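Local structure of mandelate racemase/muconate lactonizing protein (3VC5) at residues A75-Q79 against V105-V111; R159-Y164 against G387-V391; V290-L296 against H313-G317; S341-I345 against Q371-V377. The protein probably catalyses the magnesium-dependent dehydration of D-glucarate to 5-dehydro-4-deoxy-D-glucarate, the first step of D-glucarate degradation. All coordinates share one frame; numbering follows the deposited sequence.

Interaction 1 comes first along the chain and belongs to the N-terminal domain, where helix 74-85 meets the end of helix 95-106 and the loop after it. Interaction 2 then pairs strand 161-169 with strand 388-390 on the far side of the chain's centre, its centre about 34 Å from that of interaction 1. The chain between those two strands carries interaction 3, between a loop and the short helix 312-315 of the C-terminal barrel domain, and interaction 4, at the start of helix 344-355; their centres lie about 24 Å apart. Interaction 3 lies nearest the predicted proton acceptor H338, Y314 about 4 Å from it side chain to side chain, and interaction 1 is remote from the annotated sites.

Interaction 1. Residues A75-Q79 against V105-V111; sequences AHLEQ and VVGANIV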
loop_
_atom_site.group_PDB
_atom_site.type_symbol
_atom_site.label_atom_id
_atom_site.label_comp_id
_atom_site.label_asym_id
_atom_site.label_seq_id
_atom_site.Cartn_x
_atom_site.Cartn_y
_atom_site.Cartn_z
ATOM N N ALA A 75 -1.900 21.615 21.152
ATOM C CA ALA A 75 -0.710 20.778 21.177
ATOM C C ALA A 75 -0.343 20.291 19.775
ATOM O O ALA A 75 0.852 20.214 19.401
ATOM C CB ALA A 75 -0.897 19.612 22.137
ATOM N N HIS A 76 -1.357 19.970 18.987
ATOM C CA HIS A 76 -1.133 19.571 17.607
ATOM C C HIS A 76 -0.616 20.736 16.771
ATOM O O HIS A 76 0.349 20.570 16.011
ATOM C CB HIS A 76 -2.428 19.024 16.992
ATOM C CG HIS A 76 -2.257 18.493 15.597
ATOM N ND1 HIS A 76 -1.493 17.379 15.314
ATOM C CD2 HIS A 76 -2.763 18.915 14.408
ATOM C CE1 HIS A 76 -1.548 17.125 14.021
ATOM N NE2 HIS A 76 -2.291 18.065 13.441
ATOM N N LEU A 77 -1.300 21.881 16.855
ATOM C CA LEU A 77 -0.864 23.083 16.165
ATOM C C LEU A 77 0.628 23.363 16.434
ATOM O O LEU A 77 1.393 23.716 15.516
ATOM C CB LEU A 77 -1.719 24.274 16.622
ATOM C CG LEU A 77 -1.297 25.672 16.171
ATOM C CD1 LEU A 77 -1.298 25.798 14.637
ATOM C CD2 LEU A 77 -2.263 26.707 16.820
ATOM N N GLU A 78 1.049 23.221 17.691
ATOM C CA GLU A 78 2.460 23.472 18.044
ATOM C C GLU A 78 3.425 22.530 17.317
ATOM O O GLU A 78 4.505 22.942 16.856
ATOM C CB GLU A 78 2.680 23.389 19.564
ATOM C CG GLU A 78 2.017 24.529 20.319
ATOM C CD GLU A 78 2.051 24.325 21.829
ATOM O OE1 GLU A 78 2.411 23.201 22.283
ATOM O OE2 GLU A 78 1.707 25.291 22.555
ATOM N N GLN A 79 3.034 21.268 17.199
ATOM C CA GLN A 79 3.844 20.290 16.472
ATOM C C GLN A 79 3.870 20.575 14.983
ATOM O O GLN A 79 4.929 20.437 14.346
ATOM C CB GLN A 79 3.369 18.851 16.730
ATOM C CG GLN A 79 3.562 18.383 18.171
ATOM C CD GLN A 79 4.989 18.534 18.723
ATOM O OE1 GLN A 79 5.179 19.002 19.867
ATOM N NE2 GLN A 79 5.995 18.129 17.937
ATOM N N VAL A 105 10.988 15.711 14.573
ATOM C CA VAL A 105 10.498 16.879 15.280
ATOM C C VAL A 105 9.565 16.463 16.411
ATOM O O VAL A 105 9.657 16.977 17.522
ATOM C CB VAL A 105 9.786 17.870 14.322
ATOM C CG1 VAL A 105 9.101 18.983 15.111
ATOM C CG2 VAL A 105 10.780 18.460 13.335
ATOM N N VAL A 106 8.667 15.532 16.123
ATOM C CA VAL A 106 7.705 15.063 17.109
ATOM C C VAL A 106 8.455 14.413 18.249
ATOM O O VAL A 106 8.082 14.566 19.403
ATOM C CB VAL A 106 6.715 14.055 16.472
ATOM C CG1 VAL A 106 5.933 13.271 17.525
ATOM C CG2 VAL A 106 5.760 14.788 15.526
ATOM N N GLY A 107 9.522 13.695 17.910
ATOM C CA GLY A 107 10.439 13.187 18.917
ATOM C C GLY A 107 9.631 12.315 19.842
ATOM O O GLY A 107 8.973 11.359 19.398
ATOM N N ALA A 108 9.662 12.665 21.129
ATOM C CA ALA A 108 9.021 11.879 22.170
ATOM C C ALA A 108 7.575 12.295 22.475
ATOM O O ALA A 108 6.861 11.673 23.296
ATOM C CB ALA A 108 9.864 11.972 23.427
ATOM N N ASN A 109 7.141 13.365 21.839
ATOM C CA ASN A 109 5.831 13.907 22.131
ATOM C C ASN A 109 4.769 12.890 21.669
ATOM O O ASN A 109 4.914 12.273 20.595
ATOM C CB ASN A 109 5.678 15.219 21.369
ATOM C CG ASN A 109 6.434 16.358 22.007
ATOM O OD1 ASN A 109 6.017 16.889 23.032
ATOM N ND2 ASN A 109 7.545 16.759 21.386
ATOM N N ILE A 110 3.767 12.637 22.503
ATOM C CA ILE A 110 2.536 11.984 22.050
ATOM C C ILE A 110 1.369 12.946 22.329
ATOM O O ILE A 110 1.129 13.333 23.476
ATOM C CB ILE A 110 2.262 10.659 22.761
ATOM C CG1 ILE A 110 3.274 9.598 22.329
ATOM C CG2 ILE A 110 0.832 10.173 22.434
ATOM C CD1 ILE A 110 3.189 8.260 23.158
ATOM N N VAL A 111 0.655 13.347 21.277
ATOM C CA VAL A 111 -0.390 14.353 21.416
ATOM C C VAL A 111 -1.692 13.603 21.654
ATOM O O VAL A 111 -2.081 12.731 20.851
ATOM C CB VAL A 111 -0.499 15.236 20.144
ATOM C CG1 VAL A 111 -1.729 16.160 20.210
ATOM C CG2 VAL A 111 0.787 16.031 19.907
#
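The Q79 side chain bends across to the end of helix 95-106, its amide reaching V106 and N109 while its CG rests against V111. A bend at chi2 (-54°) turns the amide toward that helix end, bringing NE2 to 3.6 Å from V106 CA, near the carbonyl of V105. The other branch, OE1, lies 3.6 Å from N109 ND2, and the two amide planes are turned 39° apart; no hydrogen bond joins them. N109 spends its ND2 instead on V106 O, at 3.0 Å. The backbone N of N109 reaches the same oxygen from the opposite face of the carbonyl plane, closing the type II' turn V106-N109 in which G107 takes a positive phi. V106 O is thus gripped twice, and the side-chain bond holds the N109 amide beside Q79.

Farther along, V111 packs on helix 74-85 with both methyls. CG2 lies 4.0 Å from Q79 CG, and CG1 is 4.0 Å from A75 CB, next to the backbone N of H76. T126 and S121 bind the V111 backbone. With N109 ND2 bonded within the turn and H76 NE2 to T70, the helix-loop contact in the N-terminal domain has no direct hydrogen bond across it and rests on van der Waals fit, the Q79 amide lying against backbone and amide rather than bonding to them.

Interaction 2. Residues R159-Y164 against G387-V391; sequences RDAVPY and GAVPV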
loop_
_atom_site.group_PDB
_atom_site.type_symbol
_atom_site.label_atom_id
_atom_site.label_comp_id
_atom_site.label_asym_id
_atom_site.label_seq_id
_atom_site.Cartn_x
_atom_site.Cartn_y
_atom_site.Cartn_z
ATOM N N ARG A 159 -13.926 6.009 -10.101
ATOM C CA ARG A 159 -15.305 6.466 -10.104
ATOM C C ARG A 159 -15.277 7.972 -10.324
ATOM O O ARG A 159 -14.337 8.649 -9.885
ATOM C CB ARG A 159 -15.999 6.077 -8.796
ATOM C CG ARG A 159 -15.211 6.462 -7.548
ATOM C CD ARG A 159 -15.776 5.804 -6.268
ATOM N NE ARG A 159 -15.669 4.340 -6.235
ATOM C CZ ARG A 159 -14.657 3.642 -5.700
ATOM N NH1 ARG A 159 -13.588 4.245 -5.186
ATOM N NH2 ARG A 159 -14.699 2.314 -5.716
ATOM N N ASP A 160 -16.267 8.498 -11.042
ATOM C CA ASP A 160 -16.278 9.920 -11.378
ATOM C C ASP A 160 -16.679 10.810 -10.203
ATOM O O ASP A 160 -16.309 11.990 -10.171
ATOM C CB ASP A 160 -17.227 10.199 -12.553
ATOM C CG ASP A 160 -16.718 9.647 -13.864
ATOM O OD1 ASP A 160 -15.504 9.363 -13.979
ATOM O OD2 ASP A 160 -17.536 9.518 -14.803
ATOM N N ALA A 161 -17.426 10.246 -9.244
ATOM C CA ALA A 161 -17.911 10.990 -8.093
ATOM C C ALA A 161 -17.878 10.076 -6.867
ATOM O O ALA A 161 -17.992 8.859 -7.010
ATOM C CB ALA A 161 -19.329 11.528 -8.354
ATOM N N VAL A 162 -17.717 10.660 -5.681
ATOM C CA VAL A 162 -17.574 9.903 -4.437
ATOM C C VAL A 162 -18.819 10.111 -3.606
ATOM O O VAL A 162 -19.109 11.239 -3.183
ATOM C CB VAL A 162 -16.370 10.421 -3.655
ATOM C CG1 VAL A 162 -16.320 9.814 -2.251
ATOM C CG2 VAL A 162 -15.067 10.147 -4.445
ATOM N N PRO A 163 -19.589 9.041 -3.391
ATOM C CA PRO A 163 -20.774 9.192 -2.545
ATOM C C PRO A 163 -20.427 9.452 -1.083
ATOM O O PRO A 163 -19.494 8.852 -0.544
ATOM C CB PRO A 163 -21.481 7.823 -2.667
ATOM C CG PRO A 163 -20.940 7.224 -3.938
ATOM C CD PRO A 163 -19.501 7.698 -3.999
ATOM N N TYR A 164 -21.223 10.330 -0.467
ATOM C CA TYR A 164 -21.146 10.684 0.937
ATOM C C TYR A 164 -22.480 10.370 1.608
ATOM O O TYR A 164 -23.533 10.400 0.965
ATOM C CB TYR A 164 -20.751 12.173 1.151
ATOM C CG TYR A 164 -19.286 12.458 0.867
ATOM C CD1 TYR A 164 -18.329 12.406 1.899
ATOM C CD2 TYR A 164 -18.859 12.725 -0.421
ATOM C CE1 TYR A 164 -16.978 12.640 1.641
ATOM C CE2 TYR A 164 -17.527 12.973 -0.695
ATOM C CZ TYR A 164 -16.579 12.898 0.349
ATOM O OH TYR A 164 -15.266 13.143 0.073
ATOM N N GLY A 387 -25.824 13.457 -3.873
ATOM C CA GLY A 387 -25.158 12.894 -2.697
ATOM C C GLY A 387 -23.677 12.616 -2.843
ATOM O O GLY A 387 -23.030 12.134 -1.890
ATOM N N ALA A 388 -23.118 12.911 -4.012
ATOM C CA ALA A 388 -21.727 12.572 -4.304
ATOM C C ALA A 388 -20.943 13.809 -4.762
ATOM O O ALA A 388 -21.496 14.720 -5.379
ATOM C CB ALA A 388 -21.668 11.494 -5.372
ATOM N N VAL A 389 -19.653 13.823 -4.481
ATOM C CA VAL A 389 -18.782 14.914 -4.932
ATOM C C VAL A 389 -18.007 14.466 -6.165
ATOM O O VAL A 389 -17.187 13.537 -6.109
ATOM C CB VAL A 389 -17.797 15.327 -3.827
ATOM C CG1 VAL A 389 -16.816 16.409 -4.344
ATOM C CG2 VAL A 389 -18.550 15.805 -2.588
ATOM N N PRO A 390 -18.279 15.098 -7.309
ATOM C CA PRO A 390 -17.474 14.765 -8.469
ATOM C C PRO A 390 -15.989 15.112 -8.239
ATOM O O PRO A 390 -15.671 16.138 -7.620
ATOM C CB PRO A 390 -18.094 15.639 -9.585
ATOM C CG PRO A 390 -19.496 15.969 -9.115
ATOM C CD PRO A 390 -19.327 16.106 -7.607
ATOM N N VAL A 391 -15.087 14.243 -8.692
ATOM C CA VAL A 391 -13.658 14.545 -8.570
ATOM C C VAL A 391 -13.340 15.867 -9.259
ATOM O O VAL A 391 -13.680 16.051 -10.438
ATOM C CB VAL A 391 -12.762 13.464 -9.190
ATOM C CG1 VAL A 391 -11.273 13.867 -9.028
ATOM C CG2 VAL A 391 -13.045 12.113 -8.566
#
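An antiparallel strand pair joins A161-P163 to A388-P390, and four backbone hydrogen bonds tie the two segments. V162 and V389 exchange a reciprocal pair: V162 N gives to V389 O at 3.0 Å and V389 N to V162 O at 2.9 Å, both donors standing above the acceptor's carbonyl plane. Flanking bonds run from V391 N to D160 O and, at the other end, from Y164 N to G387 O. The non-hydrogen-bonded pairs A161-P390 and P163-A388 come close, CA to CA 3.8 and 3.9 Å, and the 3.1 Å approach of A388 CA to V162 O is a CA-H...O contact.

In the modified (beta/alpha)7-beta barrel of the enolase superfamily, strand 161-169 runs parallel to strand 208-211 on one flank, while strand 388-390 lies antiparallel on the other. A161 CB meets A388 CB at 3.8 Å on the face they share with P163 and P390. V389 points to the opposite face, where its CG2 meets the Y164 ring obliquely, 3.6 Å from CE2. The Y164 OH is hydrogen-bonded to the T351 hydroxyl of helix 344-355. That helix also packs on V162 and V391, while the R159 guanidinium turns off to T357 and P358.

Interaction 3. Residues V290-L296 against H313-G317; sequences VVTPEHL and HYWGG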
loop_
_atom_site.group_PDB
_atom_site.type_symbol
_atom_site.label_atom_id
_atom_site.label_comp_id
_atom_site.label_asym_id
_atom_site.label_seq_id
_atom_site.Cartn_x
_atom_site.Cartn_y
_atom_site.Cartn_z
ATOM N N VAL A 290 -9.424 0.550 15.982
ATOM C CA VAL A 290 -8.379 0.385 14.954
ATOM C C VAL A 290 -8.154 1.736 14.303
ATOM O O VAL A 290 -9.003 2.177 13.486
ATOM C CB VAL A 290 -8.806 -0.642 13.878
ATOM C CG1 VAL A 290 -7.716 -0.825 12.817
ATOM C CG2 VAL A 290 -9.160 -1.994 14.537
ATOM N N VAL A 291 -7.070 2.415 14.693
ATOM C CA VAL A 291 -6.870 3.807 14.263
ATOM C C VAL A 291 -5.419 4.080 13.861
ATOM O O VAL A 291 -5.047 5.218 13.600
ATOM C CB VAL A 291 -7.369 4.846 15.325
ATOM C CG1 VAL A 291 -8.895 4.721 15.540
ATOM C CG2 VAL A 291 -6.636 4.627 16.632
ATOM N N THR A 292 -4.586 3.034 13.877
ATOM C CA THR A 292 -3.191 3.209 13.472
ATOM C C THR A 292 -2.692 1.814 13.051
ATOM O O THR A 292 -3.305 0.816 13.419
ATOM C CB THR A 292 -2.362 3.843 14.635
ATOM O OG1 THR A 292 -1.095 4.246 14.125
ATOM C CG2 THR A 292 -2.126 2.870 15.790
ATOM N N PRO A 293 -1.642 1.723 12.231
ATOM C CA PRO A 293 -1.356 0.386 11.699
ATOM C C PRO A 293 -1.022 -0.686 12.733
ATOM O O PRO A 293 -1.332 -1.866 12.510
ATOM C CB PRO A 293 -0.165 0.653 10.732
ATOM C CG PRO A 293 -0.452 2.076 10.227
ATOM C CD PRO A 293 -0.873 2.775 11.505
ATOM N N GLU A 294 -0.458 -0.303 13.867
ATOM C CA GLU A 294 -0.082 -1.257 14.918
ATOM C C GLU A 294 -1.310 -2.008 15.454
ATOM O O GLU A 294 -1.174 -3.034 16.098
ATOM C CB GLU A 294 0.617 -0.543 16.087
ATOM C CG GLU A 294 2.122 -0.283 15.899
ATOM C CD GLU A 294 2.819 0.205 17.176
ATOM O OE1 GLU A 294 4.026 0.543 17.123
ATOM O OE2 GLU A 294 2.162 0.244 18.241
ATOM N N HIS A 295 -2.492 -1.471 15.228
ATOM C CA HIS A 295 -3.724 -2.122 15.712
ATOM C C HIS A 295 -4.187 -3.262 14.805
ATOM O O HIS A 295 -5.085 -4.035 15.163
ATOM C CB HIS A 295 -4.867 -1.092 15.786
ATOM C CG HIS A 295 -4.632 -0.023 16.812
ATOM N ND1 HIS A 295 -5.306 1.176 16.816
ATOM C CD2 HIS A 295 -3.756 0.036 17.846
ATOM C CE1 HIS A 295 -4.871 1.923 17.821
ATOM N NE2 HIS A 295 -3.937 1.241 18.472
ATOM N N LEU A 296 -3.648 -3.333 13.593
ATOM C CA LEU A 296 -4.249 -4.224 12.597
ATOM C C LEU A 296 -3.994 -5.718 12.858
ATOM O O LEU A 296 -4.907 -6.517 12.675
ATOM C CB LEU A 296 -3.869 -3.820 11.166
ATOM C CG LEU A 296 -4.535 -2.513 10.694
ATOM C CD1 LEU A 296 -3.728 -1.857 9.546
ATOM C CD2 LEU A 296 -6.000 -2.763 10.303
ATOM N N HIS A 313 -6.383 11.896 7.896
ATOM C CA HIS A 313 -5.883 12.890 8.858
ATOM C C HIS A 313 -5.162 12.248 10.030
ATOM O O HIS A 313 -4.400 12.921 10.724
ATOM C CB HIS A 313 -7.019 13.775 9.398
ATOM C CG HIS A 313 -7.769 14.515 8.330
ATOM N ND1 HIS A 313 -8.886 13.989 7.732
ATOM C CD2 HIS A 313 -7.601 15.757 7.804
ATOM C CE1 HIS A 313 -9.364 14.871 6.848
ATOM N NE2 HIS A 313 -8.580 15.939 6.860
ATOM N N TYR A 314 -5.416 10.963 10.288
ATOM C CA TYR A 314 -4.628 10.312 11.361
ATOM C C TYR A 314 -4.007 8.990 10.929
ATOM O O TYR A 314 -3.254 8.405 11.719
ATOM C CB TYR A 314 -5.423 10.178 12.695
ATOM C CG TYR A 314 -6.698 9.350 12.618
ATOM C CD1 TYR A 314 -6.656 7.962 12.687
ATOM C CD2 TYR A 314 -7.952 9.958 12.484
ATOM C CE1 TYR A 314 -7.823 7.198 12.673
ATOM C CE2 TYR A 314 -9.114 9.211 12.473
ATOM C CZ TYR A 314 -9.044 7.832 12.509
ATOM O OH TYR A 314 -10.219 7.105 12.478
ATOM N N TRP A 315 -4.270 8.535 9.690
ATOM C CA TRP A 315 -3.555 7.352 9.154
ATOM C C TRP A 315 -2.306 7.770 8.354
ATOM O O TRP A 315 -1.606 6.931 7.821
ATOM C CB TRP A 315 -4.463 6.442 8.318
ATOM C CG TRP A 315 -5.393 5.598 9.141
ATOM C CD1 TRP A 315 -6.632 5.954 9.613
ATOM C CD2 TRP A 315 -5.169 4.248 9.573
ATOM N NE1 TRP A 315 -7.214 4.901 10.277
ATOM C CE2 TRP A 315 -6.333 3.839 10.295
ATOM C CE3 TRP A 315 -4.107 3.345 9.420
ATOM C CZ2 TRP A 315 -6.463 2.563 10.855
ATOM C CZ3 TRP A 315 -4.228 2.046 9.996
ATOM C CH2 TRP A 315 -5.419 1.675 10.693
ATOM N N GLY A 316 -2.056 9.073 8.244
ATOM C CA GLY A 316 -0.781 9.542 7.699
ATOM C C GLY A 316 -0.788 9.951 6.244
ATOM O O GLY A 316 0.247 9.827 5.556
ATOM N N GLY A 317 -1.894 10.525 5.778
ATOM C CA GLY A 317 -1.912 11.050 4.421
ATOM C C GLY A 317 -2.568 10.136 3.406
ATOM O O GLY A 317 -3.000 9.003 3.729
HETATM O O HOH W 1 -9.764 4.409 11.874
HETATM O O HOH W 2 -1.611 6.218 12.306
#
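W315 and Y314 receive the V290-L296 loop on their rings, and most of the contact is aromatic and apolar. The indole of W315 lies against the peptide linking V291 to T292: V291 C and T292 N both stand 3.5 Å above one face of the ring, offset toward its rim. P293 CD packs 3.8 Å from W315 CZ3, and L296 CD1 comes to the same corner, meeting CZ3 obliquely at 4.0 Å. Y314 offers an edge instead. V291 O lies in its plane, 3.3 Å from CD1; buried here without a hydrogen-bond partner in the model, this carbonyl faces the ring's C-H edge. Chi1 of 61° sets Y314 CG between its backbone N and carbonyl carbon, which brings the ring's CE1 against V291 CB.

Polar links across the contact run through water. One water gives to V290 O and accepts from both Y314 OH and W315 NE1, lying in the indole plane at its edge, so that both aromatic donors are satisfied together. A second accepts from T292 OG1 at 2.7 Å and gives to Y314 O. Within the loop, V291 N binds H295 ND1 at 3.0 Å, nearly straight (167°), and T292 CG2 sits over the centre of the imidazole.

Y314 is close to N287, a magnesium-binding residue, though no metal is bound to this chain in the model, and makes a cation-pi contact with K125 of helix 123-146. W315 packs on helix 318-330 and strand 307-310, while L296 also touches T330 of the second subunit.

Interaction 4. Residues S341-I345 against Q371-V377; sequences SHLGI and QDGQDVV
L343 and I345 pack against V376 and V377 in the C-terminal barrel domain of the enolase-superfamily fold, where the loop 371-377 crosses the start of helix 344-355. V376 divides its methyls between the two: CG1 meets L343 CD1 at 4.1 Å, the side chains crossing at about a right angle, and CG2 meets I345 CD1. V377 CG1 touches the same branch one carbon nearer the backbone, 3.7 Å from I345 CG1. Strands of the N-terminal domain also touch this core, F35 against L343 and I55 and L67 against I345, so it lies where the two domains meet.

Outward from it, D375 binds the helix start. L343 holds the N-cap position, and G344 N, next along, gives to D375 OD1 at 2.8 Å on the syn side of the carboxylate; with no side chain on G344, the acid also lies close to its CA. V376 N meets the same oxygen on the anti side, so two backbone donors grip OD1 and fix the rotation of the group. The helix N-terminus would probably stabilise the negative charge.

At the polar edge, Q371 OE1 takes one hydrogen bond from each of two waters. One is 2.7 Å from S341 OG, about 5 Å from whose side chain a phosphate ion is bound; the other accepts from H342 N at 3.0 Å. Q371 NE2 reaches R36 and D37. Q371 also begins a type I' turn, and its backbone O is bonded by Q374 N at 3.0 Å on one face of its plane and by Q374 NE2 at 2.9 Å on the other.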
loop_
_atom_site.group_PDB
_atom_site.type_symbol
_atom_site.label_atom_id
_atom_site.label_comp_id
_atom_site.label_asym_id
_atom_site.label_seq_id
_atom_site.Cartn_x
_atom_site.Cartn_y
_atom_site.Cartn_z
ATOM N N SER A 341 -15.210 17.616 11.810
ATOM C CA SER A 341 -15.591 18.924 11.242
ATOM C C SER A 341 -14.446 19.442 10.398
ATOM O O SER A 341 -13.314 19.541 10.907
ATOM C CB SER A 341 -15.801 19.902 12.387
ATOM O OG SER A 341 -16.794 19.387 13.267
ATOM N N HIS A 342 -14.719 19.829 9.149
ATOM C CA HIS A 342 -13.603 20.106 8.236
ATOM C C HIS A 342 -14.026 21.033 7.105
ATOM O O HIS A 342 -15.223 21.304 6.893
ATOM C CB HIS A 342 -13.064 18.775 7.631
ATOM C CG HIS A 342 -14.019 18.108 6.683
ATOM N ND1 HIS A 342 -14.175 18.540 5.380
ATOM C CD2 HIS A 342 -14.936 17.116 6.862
ATOM C CE1 HIS A 342 -15.100 17.802 4.778
ATOM N NE2 HIS A 342 -15.581 16.933 5.655
ATOM N N LEU A 343 -13.032 21.538 6.382
ATOM C CA LEU A 343 -13.270 22.488 5.302
ATOM C C LEU A 343 -12.952 21.865 3.932
ATOM O O LEU A 343 -12.874 20.622 3.792
ATOM C CB LEU A 343 -12.447 23.759 5.574
ATOM C CG LEU A 343 -12.740 24.404 6.924
ATOM C CD1 LEU A 343 -11.821 25.616 7.088
ATOM C CD2 LEU A 343 -14.214 24.828 7.009
ATOM N N GLY A 344 -12.820 22.703 2.907
ATOM C CA GLY A 344 -12.771 22.205 1.544
ATOM C C GLY A 344 -11.435 21.588 1.123
ATOM O O GLY A 344 -11.377 20.823 0.167
ATOM N N ILE A 345 -10.353 21.925 1.821
ATOM C CA ILE A 345 -9.061 21.294 1.512
ATOM C C ILE A 345 -9.165 19.820 1.901
ATOM O O ILE A 345 -8.870 18.924 1.096
ATOM C CB ILE A 345 -7.911 21.991 2.238
ATOM C CG1 ILE A 345 -7.745 23.413 1.674
ATOM C CG2 ILE A 345 -6.597 21.139 2.131
ATOM C CD1 ILE A 345 -6.969 24.332 2.641
ATOM N N GLN A 371 -21.277 22.773 8.479
ATOM C CA GLN A 371 -20.461 23.983 8.390
ATOM C C GLN A 371 -21.162 25.062 7.556
ATOM O O GLN A 371 -20.673 26.179 7.453
ATOM C CB GLN A 371 -19.067 23.654 7.858
ATOM C CG GLN A 371 -18.044 23.514 9.006
ATOM C CD GLN A 371 -18.568 22.614 10.121
ATOM O OE1 GLN A 371 -18.579 21.373 9.975
ATOM N NE2 GLN A 371 -19.031 23.223 11.227
ATOM N N ASP A 372 -22.303 24.730 7.013
ATOM C CA ASP A 372 -23.174 25.690 6.326
ATOM C C ASP A 372 -22.474 26.677 5.397
ATOM O O ASP A 372 -22.741 27.852 5.420
ATOM C CB ASP A 372 -24.036 26.403 7.340
ATOM C CG ASP A 372 -25.389 26.825 6.785
ATOM O OD1 ASP A 372 -25.857 26.296 5.793
ATOM O OD2 ASP A 372 -25.927 27.737 7.346
ATOM N N GLY A 373 -21.608 26.152 4.563
ATOM C CA GLY A 373 -20.977 26.913 3.493
ATOM C C GLY A 373 -19.694 27.606 3.882
ATOM O O GLY A 373 -19.014 28.159 3.006
ATOM N N GLN A 374 -19.318 27.562 5.168
ATOM C CA GLN A 374 -18.035 28.184 5.572
ATOM C C GLN A 374 -16.869 27.467 4.884
ATOM O O GLN A 374 -16.814 26.234 4.876
ATOM C CB GLN A 374 -17.831 28.113 7.093
ATOM C CG GLN A 374 -18.878 28.880 7.912
ATOM C CD GLN A 374 -18.811 28.570 9.383
ATOM O OE1 GLN A 374 -18.276 29.352 10.179
ATOM N NE2 GLN A 374 -19.347 27.416 9.763
ATOM N N ASP A 375 -15.905 28.211 4.349
ATOM C CA ASP A 375 -14.776 27.553 3.718
ATOM C C ASP A 375 -13.641 28.532 3.493
ATOM O O ASP A 375 -13.853 29.750 3.584
ATOM C CB ASP A 375 -15.182 26.905 2.401
ATOM C CG ASP A 375 -14.424 25.598 2.119
ATOM O OD1 ASP A 375 -13.291 25.414 2.647
ATOM O OD2 ASP A 375 -14.974 24.752 1.373
ATOM N N VAL A 376 -12.441 27.989 3.260
ATOM C CA VAL A 376 -11.283 28.804 2.903
ATOM C C VAL A 376 -10.856 28.617 1.444
ATOM O O VAL A 376 -9.833 29.193 1.023
ATOM C CB VAL A 376 -10.070 28.545 3.851
ATOM C CG1 VAL A 376 -10.401 28.982 5.284
ATOM C CG2 VAL A 376 -9.646 27.072 3.759
ATOM N N VAL A 377 -11.591 27.814 0.664
ATOM C CA VAL A 377 -11.276 27.702 -0.773
ATOM C C VAL A 377 -12.414 28.357 -1.561
ATOM O O VAL A 377 -13.529 28.511 -1.042
ATOM C CB VAL A 377 -11.054 26.249 -1.243
ATOM C CG1 VAL A 377 -9.951 25.574 -0.389
ATOM C CG2 VAL A 377 -12.355 25.444 -1.117
HETATM O O HOH W 3 -19.281 19.764 12.241
HETATM O O HOH W 4 -17.443 19.877 7.918
#